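Side-chain contacts in polyhedrin (Antheraea mylitta cypovirus 4, PDB 5A9C), which forms the crystalline occlusion bodies (polyhedra) of an insect cypovirus, which probably embed virus particles and protect them between hosts: residues A[95-100]-A[136-141]; A[104-107]-A[112-115]; A[187-192]-A[197-202]; A[29-34]-A[130-135]. All blocks are in the same frame, centred on the assembly; numbering follows the deposited sequence.

The four contacts illustrate how a protein built to crystallise, here an engineered form lacking the base domain, joins its sheets, loops and helices. Strand 133-139 serves contact 1 and contact 4, whose centres lie about 22 Å apart on opposite sides of the chain's centre. Contact 2 is nested in the loop closed by contact 1, and the two meet where Asn106 ND2 lies 3.0 Å from Glu98 OE2, a probable hydrogen bond. Contact 3 touches contact 4 through Ala198 CB, 3.7 Å from Ser133 CB. The centres of contacts 2 and 4 are about 31 Å apart within one chain, yet between subunits of the trimer they join: Arg114 of one copy bonds Ala30 of another.

Contact 1: residues A[95-100]-A[136-141]; sequences ARVEAT and VYVPLD
Val97 and Ala99 of one strand face Val136, Val138 and Leu140 of a second segment, and the meeting is wholly apolar. Val97 and Val138 touch by methyl groups: Val97 CG1 lies 4.3 Å from Val138 CG2, an approach loose enough that neither branch wedges into the other. With CG1 anti to its backbone N (chi1 179°), Val97 spreads its two methyls along the opposing strand, CG1 to Val138 and CG2 to Val136, where the gap from Val97 CG2 to Val136 CG1 is 4.5 Å. Ala99 makes the closest approach, its CB coming within 3.5 Å of Leu140 CD1. The leucine stands just beyond the end of its strand, and the exact placement of its side chain is less certain than that of the valines; the CA atoms of Ala99 and Leu140 remain 7.2 Å apart. Glu98 and Thr100 turn to the other face of their strand, where Glu98 forms a salt bridge with Lys147. The segments run almost alike, 13° apart, but belong to different sheets, so this is packing between sheets in the manner of a beta sandwich. Strand 96-100 borders the three-stranded sheet beside strand 145-151, whereas strand 133-139 lies in the six-stranded sheet next to strand 81-87. From that last strand Val84 and Phe86 also pack on Val97, Val84 on Val136 and Val82 on Leu140, while Ile121 of a loop covers Val138.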
loop_
_atom_site.group_PDB
_atom_site.type_symbol
_atom_site.label_atom_id
_atom_site.label_comp_id
_atom_site.label_asym_id
_atom_site.label_seq_id
_atom_site.Cartn_x
_atom_site.Cartn_y
_atom_site.Cartn_z
ATOM N N ALA A 95 -5.170 19.891 0.502
ATOM C CA ALA A 95 -4.509 19.346 -0.679
ATOM C C ALA A 95 -3.095 19.908 -0.780
ATOM O O ALA A 95 -2.883 21.110 -0.596
ATOM C CB ALA A 95 -5.306 19.667 -1.935
ATOM N N ARG A 96 -2.125 19.050 -1.078
ATOM C CA ARG A 96 -0.733 19.493 -1.081
ATOM C C ARG A 96 0.207 18.609 -1.895
ATOM O O ARG A 96 -0.093 17.450 -2.189
ATOM C CB ARG A 96 -0.215 19.584 0.355
ATOM C CG ARG A 96 -0.068 18.232 1.026
ATOM C CD ARG A 96 0.138 18.370 2.522
ATOM N NE ARG A 96 -1.072 18.810 3.203
ATOM C CZ ARG A 96 -1.197 18.886 4.523
ATOM N NH1 ARG A 96 -0.181 18.549 5.306
ATOM N NH2 ARG A 96 -2.338 19.294 5.062
ATOM N N VAL A 97 1.354 19.182 -2.242
ATOM C CA VAL A 97 2.395 18.497 -2.986
ATOM C C VAL A 97 3.732 18.990 -2.455
ATOM O O VAL A 97 3.846 20.131 -2.007
ATOM C CB VAL A 97 2.327 18.834 -4.501
ATOM C CG1 VAL A 97 3.444 18.130 -5.267
ATOM C CG2 VAL A 97 0.972 18.465 -5.080
ATOM N N GLU A 98 4.740 18.134 -2.484
ATOM C CA GLU A 98 6.097 18.607 -2.258
ATOM C C GLU A 98 7.106 17.724 -2.973
ATOM O O GLU A 98 6.876 16.530 -3.169
ATOM C CB GLU A 98 6.414 18.740 -0.762
ATOM C CG GLU A 98 6.742 17.447 -0.045
ATOM C CD GLU A 98 7.036 17.668 1.430
ATOM O OE1 GLU A 98 6.881 18.813 1.900
ATOM O OE2 GLU A 98 7.422 16.700 2.117
ATOM N N ALA A 99 8.205 18.334 -3.399
ATOM C CA ALA A 99 9.307 17.603 -4.003
ATOM C C ALA A 99 10.349 17.331 -2.927
ATOM O O ALA A 99 10.995 18.251 -2.430
ATOM C CB ALA A 99 9.913 18.397 -5.140
ATOM N N THR A 100 10.489 16.066 -2.560
ATOM C CA THR A 100 11.434 15.666 -1.527
ATOM C C THR A 100 12.723 15.183 -2.184
ATOM O O THR A 100 12.838 15.184 -3.413
ATOM C CB THR A 100 10.832 14.564 -0.632
ATOM O OG1 THR A 100 10.035 13.682 -1.432
ATOM C CG2 THR A 100 9.939 15.180 0.443
ATOM N N VAL A 136 -1.266 22.182 -10.676
ATOM C CA VAL A 136 -0.058 22.916 -10.334
ATOM C C VAL A 136 1.134 22.305 -11.045
ATOM O O VAL A 136 1.243 21.082 -11.152
ATOM C CB VAL A 136 0.190 22.919 -8.804
ATOM C CG1 VAL A 136 0.349 21.501 -8.287
ATOM C CG2 VAL A 136 1.414 23.757 -8.459
ATOM N N TYR A 137 2.010 23.160 -11.560
ATOM C CA TYR A 137 3.258 22.695 -12.147
ATOM C C TYR A 137 4.373 22.773 -11.116
ATOM O O TYR A 137 4.504 23.769 -10.404
ATOM C CB TYR A 137 3.637 23.518 -13.380
ATOM C CG TYR A 137 4.989 23.137 -13.938
ATOM C CD1 TYR A 137 5.156 21.958 -14.653
ATOM C CD2 TYR A 137 6.103 23.942 -13.733
ATOM C CE1 TYR A 137 6.390 21.596 -15.157
ATOM C CE2 TYR A 137 7.344 23.585 -14.235
ATOM C CZ TYR A 137 7.480 22.412 -14.946
ATOM O OH TYR A 137 8.709 22.049 -15.450
ATOM N N VAL A 138 5.172 21.717 -11.042
ATOM C CA VAL A 138 6.257 21.641 -10.075
ATOM C C VAL A 138 7.540 21.234 -10.781
ATOM O O VAL A 138 7.673 20.096 -11.219
ATOM C CB VAL A 138 5.946 20.607 -8.977
ATOM C CG1 VAL A 138 7.042 20.607 -7.913
ATOM C CG2 VAL A 138 4.586 20.888 -8.352
ATOM N N PRO A 139 8.489 22.171 -10.909
ATOM C CA PRO A 139 9.772 21.815 -11.523
ATOM C C PRO A 139 10.551 20.839 -10.642
ATOM O O PRO A 139 10.512 20.943 -9.415
ATOM C CB PRO A 139 10.497 23.160 -11.635
ATOM C CG PRO A 139 9.834 24.046 -10.638
ATOM C CD PRO A 139 8.405 23.603 -10.578
ATOM N N LEU A 140 11.238 19.892 -11.271
ATOM C CA LEU A 140 12.036 18.912 -10.542
ATOM C C LEU A 140 13.478 18.919 -11.035
ATOM O O LEU A 140 13.744 19.238 -12.192
ATOM C CB LEU A 140 11.458 17.499 -10.703
ATOM C CG LEU A 140 10.163 17.071 -9.999
ATOM C CD1 LEU A 140 10.151 17.480 -8.534
ATOM C CD2 LEU A 140 8.944 17.606 -10.699
ATOM N N ASP A 141 14.410 18.578 -10.152
ATOM C CA ASP A 141 15.780 18.320 -10.577
ATOM C C ASP A 141 16.125 16.868 -10.269
ATOM O O ASP A 141 15.339 16.162 -9.638
ATOM C CB ASP A 141 16.776 19.296 -9.938
ATOM C CG ASP A 141 16.759 19.251 -8.425
ATOM O OD1 ASP A 141 16.627 18.147 -7.857
ATOM O OD2 ASP A 141 16.885 20.327 -7.801
#

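Contact 2: residues A[104-107]-A[112-115]; sequences GLNN and EARA
Asn106 lays its side-chain amide against the backbone of Arg114 and uses both ends of the group on that one residue. Its OD1 accepts the Arg114 N-H at 3.1 Å, a nearly straight bond (175°) that arrives on a lone pair in the carbonyl plane. Its ND2 donates to Arg114 O at 2.7 Å along a more bent path (143°), approaching from above the plane of that carbonyl. The side-chain amide thus pairs with the N-H and the C=O of one residue, and the two bonds fix its rotation. It depends on Asn106 holding CG between its backbone N and carbonyl carbon (chi1 50°). A water adds a second route: it accepts from Asn106 N at 3.1 Å and donates to Arg114 O at 2.9 Å, giving that oxygen two donors. Next to the amide, the CB of Ala113 sits 3.8 Å from Leu105 CD2 and equally far from Asn107 CB, an apolar patch beside the polar one. Arg114 curls back so that its NH1 bonds Ala113 O at 3.0 Å. The result closes an irregular loop between strands 96-100 and 127-128. Within the chain Asn106 ND2 also reaches Glu98 of strand 96-100, and Ala115 O takes a bond from Lys147 of strand 145-151; from the second subunit, Ile27, Val33 and Met37 pack against Glu112, Arg114 and Ala113, in the region of that subunit's helix 15-29 and strand 38-45.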
loop_
_atom_site.group_PDB
_atom_site.type_symbol
_atom_site.label_atom_id
_atom_site.label_comp_id
_atom_site.label_asym_id
_atom_site.label_seq_id
_atom_site.Cartn_x
_atom_site.Cartn_y
_atom_site.Cartn_z
ATOM N N GLY A 104 12.919 10.661 -0.003
ATOM C CA GLY A 104 11.574 11.062 0.367
ATOM C C GLY A 104 11.566 12.008 1.554
ATOM O O GLY A 104 10.544 12.181 2.222
ATOM N N LEU A 105 12.711 12.630 1.814
ATOM C CA LEU A 105 12.862 13.510 2.968
ATOM C C LEU A 105 12.774 14.982 2.577
ATOM O O LEU A 105 13.272 15.377 1.525
ATOM C CB LEU A 105 14.199 13.237 3.663
ATOM C CG LEU A 105 14.346 11.896 4.383
ATOM C CD1 LEU A 105 15.790 11.668 4.802
ATOM C CD2 LEU A 105 13.414 11.838 5.587
ATOM N N ASN A 106 12.144 15.790 3.427
ATOM C CA ASN A 106 12.088 17.233 3.208
ATOM C C ASN A 106 13.139 17.981 4.031
ATOM O O ASN A 106 13.165 19.212 4.067
ATOM C CB ASN A 106 10.677 17.793 3.443
ATOM C CG ASN A 106 10.076 17.344 4.760
ATOM O OD1 ASN A 106 10.751 17.302 5.788
ATOM N ND2 ASN A 106 8.791 17.006 4.735
ATOM N N ASN A 107 13.995 17.212 4.696
ATOM C CA ASN A 107 15.227 17.723 5.281
ATOM C C ASN A 107 16.295 16.658 5.082
ATOM O O ASN A 107 16.053 15.480 5.344
ATOM C CB ASN A 107 15.058 18.027 6.772
ATOM C CG ASN A 107 16.178 18.894 7.322
ATOM O OD1 ASN A 107 17.334 18.472 7.390
ATOM N ND2 ASN A 107 15.839 20.117 7.720
ATOM N N GLU A 112 15.562 15.808 11.530
ATOM C CA GLU A 112 14.876 17.096 11.553
ATOM C C GLU A 112 13.910 17.250 10.378
ATOM O O GLU A 112 13.444 18.346 10.077
ATOM C CB GLU A 112 15.885 18.245 11.633
ATOM C CG GLU A 112 16.703 18.203 12.921
ATOM C CD GLU A 112 17.613 19.399 13.097
ATOM O OE1 GLU A 112 18.204 19.851 12.099
ATOM O OE2 GLU A 112 17.746 19.879 14.242
ATOM N N ALA A 113 13.604 16.130 9.729
ATOM C CA ALA A 113 12.597 16.099 8.678
ATOM C C ALA A 113 11.232 15.850 9.310
ATOM O O ALA A 113 11.149 15.377 10.442
ATOM C CB ALA A 113 12.919 15.017 7.675
ATOM N N ARG A 114 10.169 16.163 8.575
ATOM C CA ARG A 114 8.807 15.992 9.077
ATOM C C ARG A 114 7.887 15.433 7.994
ATOM O O ARG A 114 8.277 15.320 6.835
ATOM C CB ARG A 114 8.248 17.321 9.595
ATOM C CG ARG A 114 8.534 17.609 11.069
ATOM C CD ARG A 114 9.889 18.268 11.280
ATOM N NE ARG A 114 10.095 18.609 12.686
ATOM C CZ ARG A 114 10.720 17.826 13.561
ATOM N NH1 ARG A 114 11.218 16.659 13.174
ATOM N NH2 ARG A 114 10.855 18.215 14.821
ATOM N N ALA A 115 6.659 15.095 8.375
ATOM C CA ALA A 115 5.694 14.544 7.429
ATOM C C ALA A 115 5.523 15.471 6.229
ATOM O O ALA A 115 5.412 15.015 5.093
ATOM C CB ALA A 115 4.355 14.298 8.115
HETATM O O HOH W 1 10.239 14.021 5.179
#

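Contact 3: residues A[187-192]-A[197-202]; sequences DVIDYA and IAYIDQ
The ring of Tyr199 receives Val188 CG1 over one face, in a CH-pi contact 3.9 Å from the ring centroid and displaced toward the rim. Ile189 comes obliquely, its CG1 3.6 Å from Tyr199 CE2, and nearer the backbone Ala192 CB rests 3.7 Å from Tyr199 CB. Having CG anti to the backbone N (chi1 177°) carries the tyrosine ring alongside the helix, where Val188 and Ala192, one turn apart, can meet it. Ile197 adds its CG1, 3.9 Å from Ala192 CB. This is a helix-turn-strand unit: helix 185-195 ends, the chain reverses, and a short, weakly bonded strand returns beside it. The reversal is tied by Ile197 N donating to Ala192 O at 3.1 Å and 170°, an i to i+5 bond of the kind found at the C-terminal ends of helices. Further out, Tyr199 is positioned by a hydrogen bond from its OH to Glu185 and an edge-to-face contact with Phe43, and it pairs by its backbone with Val207. Tyr191, whose ring meets Ile197 CD1, bonds Asp55 through its OH and stands edge-to-face with Phe182. Beyond them, His103 and Trp110 of the third subunit pack on Tyr191 and Ile197.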
loop_
_atom_site.group_PDB
_atom_site.type_symbol
_atom_site.label_atom_id
_atom_site.label_comp_id
_atom_site.label_asym_id
_atom_site.label_seq_id
_atom_site.Cartn_x
_atom_site.Cartn_y
_atom_site.Cartn_z
ATOM N N ASP A 187 -1.049 13.998 -27.182
ATOM C CA ASP A 187 -1.664 12.796 -26.631
ATOM C C ASP A 187 -2.097 13.010 -25.182
ATOM O O ASP A 187 -3.173 12.569 -24.771
ATOM C CB ASP A 187 -0.703 11.610 -26.720
ATOM C CG ASP A 187 -0.424 11.191 -28.152
ATOM O OD1 ASP A 187 -1.323 11.340 -29.003
ATOM O OD2 ASP A 187 0.696 10.709 -28.422
ATOM N N VAL A 188 -1.252 13.683 -24.410
ATOM C CA VAL A 188 -1.586 14.000 -23.027
ATOM C C VAL A 188 -2.831 14.872 -22.991
ATOM O O VAL A 188 -3.761 14.617 -22.231
ATOM C CB VAL A 188 -0.443 14.754 -22.322
ATOM C CG1 VAL A 188 -0.866 15.152 -20.915
ATOM C CG2 VAL A 188 0.813 13.900 -22.285
ATOM N N ILE A 189 -2.843 15.900 -23.832
ATOM C CA ILE A 189 -3.931 16.871 -23.850
ATOM C C ILE A 189 -5.285 16.234 -24.168
ATOM O O ILE A 189 -6.275 16.489 -23.478
ATOM C CB ILE A 189 -3.635 18.014 -24.836
ATOM C CG1 ILE A 189 -2.403 18.798 -24.370
ATOM C CG2 ILE A 189 -4.842 18.930 -24.974
ATOM C CD1 ILE A 189 -1.849 19.755 -25.404
ATOM N N ASP A 190 -5.335 15.402 -25.202
ATOM C CA ASP A 190 -6.601 14.779 -25.578
ATOM C C ASP A 190 -7.020 13.746 -24.539
ATOM O O ASP A 190 -8.207 13.540 -24.299
ATOM C CB ASP A 190 -6.531 14.159 -26.977
ATOM C CG ASP A 190 -7.905 13.992 -27.606
ATOM O OD1 ASP A 190 -8.532 15.018 -27.945
ATOM O OD2 ASP A 190 -8.367 12.842 -27.745
ATOM N N TYR A 191 -6.038 13.107 -23.916
ATOM C CA TYR A 191 -6.309 12.191 -22.816
ATOM C C TYR A 191 -7.009 12.930 -21.679
ATOM O O TYR A 191 -8.015 12.460 -21.148
ATOM C CB TYR A 191 -5.008 11.560 -22.314
ATOM C CG TYR A 191 -5.200 10.607 -21.160
ATOM C CD1 TYR A 191 -5.434 9.257 -21.382
ATOM C CD2 TYR A 191 -5.146 11.056 -19.846
ATOM C CE1 TYR A 191 -5.612 8.381 -20.329
ATOM C CE2 TYR A 191 -5.325 10.187 -18.787
ATOM C CZ TYR A 191 -5.556 8.851 -19.035
ATOM O OH TYR A 191 -5.733 7.980 -17.984
ATOM N N ALA A 192 -6.472 14.092 -21.316
ATOM C CA ALA A 192 -7.018 14.892 -20.225
ATOM C C ALA A 192 -8.423 15.401 -20.532
ATOM O O ALA A 192 -9.296 15.385 -19.667
ATOM C CB ALA A 192 -6.086 16.057 -19.900
ATOM N N ILE A 197 -10.274 15.840 -16.765
ATOM C CA ILE A 197 -9.357 16.209 -15.690
ATOM C C ILE A 197 -8.547 17.446 -16.066
ATOM O O ILE A 197 -8.265 17.680 -17.237
ATOM C CB ILE A 197 -8.383 15.065 -15.347
ATOM C CG1 ILE A 197 -7.650 14.599 -16.605
ATOM C CG2 ILE A 197 -9.122 13.912 -14.663
ATOM C CD1 ILE A 197 -6.620 13.519 -16.354
ATOM N N ALA A 198 -8.173 18.236 -15.068
ATOM C CA ALA A 198 -7.401 19.444 -15.317
ATOM C C ALA A 198 -6.039 19.118 -15.913
ATOM O O ALA A 198 -5.398 18.141 -15.524
ATOM C CB ALA A 198 -7.232 20.240 -14.033
ATOM N N TYR A 199 -5.610 19.938 -16.867
ATOM C CA TYR A 199 -4.250 19.866 -17.389
ATOM C C TYR A 199 -3.796 21.252 -17.832
ATOM O O TYR A 199 -4.595 22.054 -18.305
ATOM C CB TYR A 199 -4.137 18.863 -18.545
ATOM C CG TYR A 199 -2.752 18.818 -19.154
ATOM C CD1 TYR A 199 -1.688 18.239 -18.469
ATOM C CD2 TYR A 199 -2.503 19.369 -20.406
ATOM C CE1 TYR A 199 -0.413 18.207 -19.024
ATOM C CE2 TYR A 199 -1.237 19.340 -20.962
ATOM C CZ TYR A 199 -0.198 18.762 -20.270
ATOM O OH TYR A 199 1.063 18.743 -20.833
ATOM N N ILE A 200 -2.507 21.525 -17.659
ATOM C CA ILE A 200 -1.924 22.801 -18.057
ATOM C C ILE A 200 -0.920 22.539 -19.167
ATOM O O ILE A 200 0.068 21.833 -18.956
ATOM C CB ILE A 200 -1.190 23.467 -16.877
ATOM C CG1 ILE A 200 -2.087 23.486 -15.639
ATOM C CG2 ILE A 200 -0.720 24.877 -17.252
ATOM C CD1 ILE A 200 -1.395 24.000 -14.398
ATOM N N ASP A 201 -1.173 23.085 -20.354
ATOM C CA ASP A 201 -0.293 22.817 -21.486
ATOM C C ASP A 201 1.028 23.576 -21.361
ATOM O O ASP A 201 1.217 24.362 -20.436
ATOM C CB ASP A 201 -0.987 23.064 -22.839
ATOM C CG ASP A 201 -1.099 24.540 -23.205
ATOM O OD1 ASP A 201 -0.459 25.396 -22.559
ATOM O OD2 ASP A 201 -1.830 24.838 -24.175
ATOM N N GLN A 202 1.941 23.328 -22.293
ATOM C CA GLN A 202 3.297 23.861 -22.187
ATOM C C GLN A 202 3.378 25.385 -22.280
ATOM O O GLN A 202 4.408 25.975 -21.949
ATOM C CB GLN A 202 4.219 23.189 -23.209
ATOM C CG GLN A 202 4.455 21.716 -22.907
ATOM C CD GLN A 202 5.272 21.010 -23.975
ATOM O OE1 GLN A 202 5.780 21.635 -24.905
ATOM N NE2 GLN A 202 5.402 19.696 -23.839
#

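Contact 4: residues A[29-34]-A[130-135]; sequences TAPYVQ and GHLSRA
A single 3-10 turn following the N-terminal helix, carrying Pro31 and Tyr32, docks on His131 and Leu132 in the connection that leads into strand 133-139. The polar half joins two rings at their edges: Tyr32 OH and His131 ND1 are hydrogen-bonded at 3.0 Å, each atom lying near the plane of the other's ring. The histidine brings ND1 round to the phenol because its CG stands between the backbone N and the carbonyl carbon (chi1 66°), while its NE2 makes a weak bond to Asn28 at the end of helix 15-29. Both ring nitrogens thus have partners, which should restrain the orientation of the imidazole. The apolar half falls mainly on one methyl, Leu132 CD2, which lies 3.5 Å from Tyr32 CE2, reaching the tyrosine ring obliquely, and 3.7 Å from Pro31 CB. Pro31 and Leu132 cross at about a right angle. The turn holds its own shape by a bond from Tyr32 N to Thr29 O at 2.9 Å. Across the contact, the backbone N-H groups of His131 and Leu132 are both taken up by the carboxylate of Asp211. The contact thus links the end of helix 15-29 to the start of strand 133-139, which lies second from the edge of the six-stranded sheet, between 127-128 and 81-87, and Arg111 of the third subunit packs against Ala30 and Pro31.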
loop_
_atom_site.group_PDB
_atom_site.type_symbol
_atom_site.label_atom_id
_atom_site.label_comp_id
_atom_site.label_asym_id
_atom_site.label_seq_id
_atom_site.Cartn_x
_atom_site.Cartn_y
_atom_site.Cartn_z
ATOM N N THR A 29 -22.311 17.518 -10.238
ATOM C CA THR A 29 -22.667 17.378 -8.830
ATOM C C THR A 29 -22.381 15.981 -8.280
ATOM O O THR A 29 -22.123 15.818 -7.089
ATOM C CB THR A 29 -24.160 17.710 -8.606
ATOM O OG1 THR A 29 -24.428 19.035 -9.080
ATOM C CG2 THR A 29 -24.516 17.627 -7.127
ATOM N N ALA A 30 -22.427 14.976 -9.148
ATOM C CA ALA A 30 -22.199 13.595 -8.727
ATOM C C ALA A 30 -20.901 13.399 -7.930
ATOM O O ALA A 30 -20.864 12.613 -6.986
ATOM C CB ALA A 30 -22.246 12.650 -9.928
ATOM N N PRO A 31 -19.825 14.109 -8.310
ATOM C CA PRO A 31 -18.571 13.936 -7.567
ATOM C C PRO A 31 -18.640 14.384 -6.103
ATOM O O PRO A 31 -17.716 14.091 -5.345
ATOM C CB PRO A 31 -17.586 14.818 -8.343
ATOM C CG PRO A 31 -18.141 14.862 -9.728
ATOM C CD PRO A 31 -19.628 14.894 -9.540
ATOM N N TYR A 32 -19.705 15.076 -5.711
ATOM C CA TYR A 32 -19.812 15.577 -4.342
ATOM C C TYR A 32 -20.560 14.624 -3.415
ATOM O O TYR A 32 -20.649 14.867 -2.214
ATOM C CB TYR A 32 -20.447 16.971 -4.313
ATOM C CG TYR A 32 -19.599 18.026 -4.985
ATOM C CD1 TYR A 32 -18.585 18.673 -4.294
ATOM C CD2 TYR A 32 -19.810 18.370 -6.314
ATOM C CE1 TYR A 32 -17.806 19.636 -4.906
ATOM C CE2 TYR A 32 -19.039 19.330 -6.934
ATOM C CZ TYR A 32 -18.038 19.960 -6.227
ATOM O OH TYR A 32 -17.268 20.916 -6.841
ATOM N N VAL A 33 -21.094 13.541 -3.972
ATOM C CA VAL A 33 -21.706 12.494 -3.161
ATOM C C VAL A 33 -20.625 11.782 -2.345
ATOM O O VAL A 33 -19.488 11.650 -2.794
ATOM C CB VAL A 33 -22.495 11.492 -4.033
ATOM C CG1 VAL A 33 -23.047 10.352 -3.189
ATOM C CG2 VAL A 33 -23.625 12.208 -4.757
ATOM N N GLN A 34 -20.983 11.327 -1.149
ATOM C CA GLN A 34 -19.998 10.845 -0.176
ATOM C C GLN A 34 -19.108 9.680 -0.628
ATOM O O GLN A 34 -17.964 9.571 -0.191
ATOM C CB GLN A 34 -20.676 10.518 1.157
ATOM C CG GLN A 34 -21.148 11.752 1.910
ATOM C CD GLN A 34 -21.970 11.409 3.133
ATOM O OE1 GLN A 34 -22.067 10.246 3.524
ATOM N NE2 GLN A 34 -22.571 12.424 3.745
ATOM N N GLY A 130 -11.565 24.957 -12.694
ATOM C CA GLY A 130 -12.982 24.651 -12.621
ATOM C C GLY A 130 -13.378 24.428 -11.176
ATOM O O GLY A 130 -12.516 24.370 -10.300
ATOM N N HIS A 131 -14.674 24.301 -10.909
ATOM C CA HIS A 131 -15.112 24.098 -9.532
ATOM C C HIS A 131 -14.655 22.733 -9.013
ATOM O O HIS A 131 -14.483 22.538 -7.812
ATOM C CB HIS A 131 -16.629 24.291 -9.388
ATOM C CG HIS A 131 -17.451 23.259 -10.098
ATOM N ND1 HIS A 131 -17.812 22.063 -9.514
ATOM C CD2 HIS A 131 -17.997 23.251 -11.338
ATOM C CE1 HIS A 131 -18.537 21.360 -10.367
ATOM N NE2 HIS A 131 -18.662 22.058 -11.482
ATOM N N LEU A 132 -14.431 21.800 -9.933
ATOM C CA LEU A 132 -14.045 20.439 -9.573
ATOM C C LEU A 132 -12.540 20.191 -9.611
ATOM O O LEU A 132 -12.075 19.142 -9.170
ATOM C CB LEU A 132 -14.736 19.435 -10.502
ATOM C CG LEU A 132 -16.199 19.092 -10.203
ATOM C CD1 LEU A 132 -16.826 18.354 -11.373
ATOM C CD2 LEU A 132 -16.308 18.272 -8.924
ATOM N N SER A 133 -11.773 21.144 -10.130
ATOM C CA SER A 133 -10.381 20.851 -10.464
ATOM C C SER A 133 -9.367 21.926 -10.083
ATOM O O SER A 133 -9.642 23.121 -10.178
ATOM C CB SER A 133 -10.260 20.564 -11.963
ATOM O OG SER A 133 -11.057 19.459 -12.346
ATOM N N ARG A 134 -8.189 21.474 -9.657
ATOM C CA ARG A 134 -7.025 22.340 -9.491
ATOM C C ARG A 134 -5.819 21.687 -10.168
ATOM O O ARG A 134 -5.770 20.468 -10.318
ATOM C CB ARG A 134 -6.713 22.566 -8.008
ATOM C CG ARG A 134 -7.857 23.127 -7.186
ATOM C CD ARG A 134 -8.185 24.550 -7.583
ATOM N NE ARG A 134 -9.030 25.202 -6.590
ATOM C CZ ARG A 134 -10.359 25.145 -6.578
ATOM N NH1 ARG A 134 -11.011 24.454 -7.507
ATOM N NH2 ARG A 134 -11.036 25.778 -5.628
ATOM N N ALA A 135 -4.847 22.493 -10.580
ATOM C CA ALA A 135 -3.628 21.946 -11.164
ATOM C C ALA A 135 -2.425 22.812 -10.815
ATOM O O ALA A 135 -2.542 24.028 -10.667
ATOM C CB ALA A 135 -3.770 21.802 -12.673
#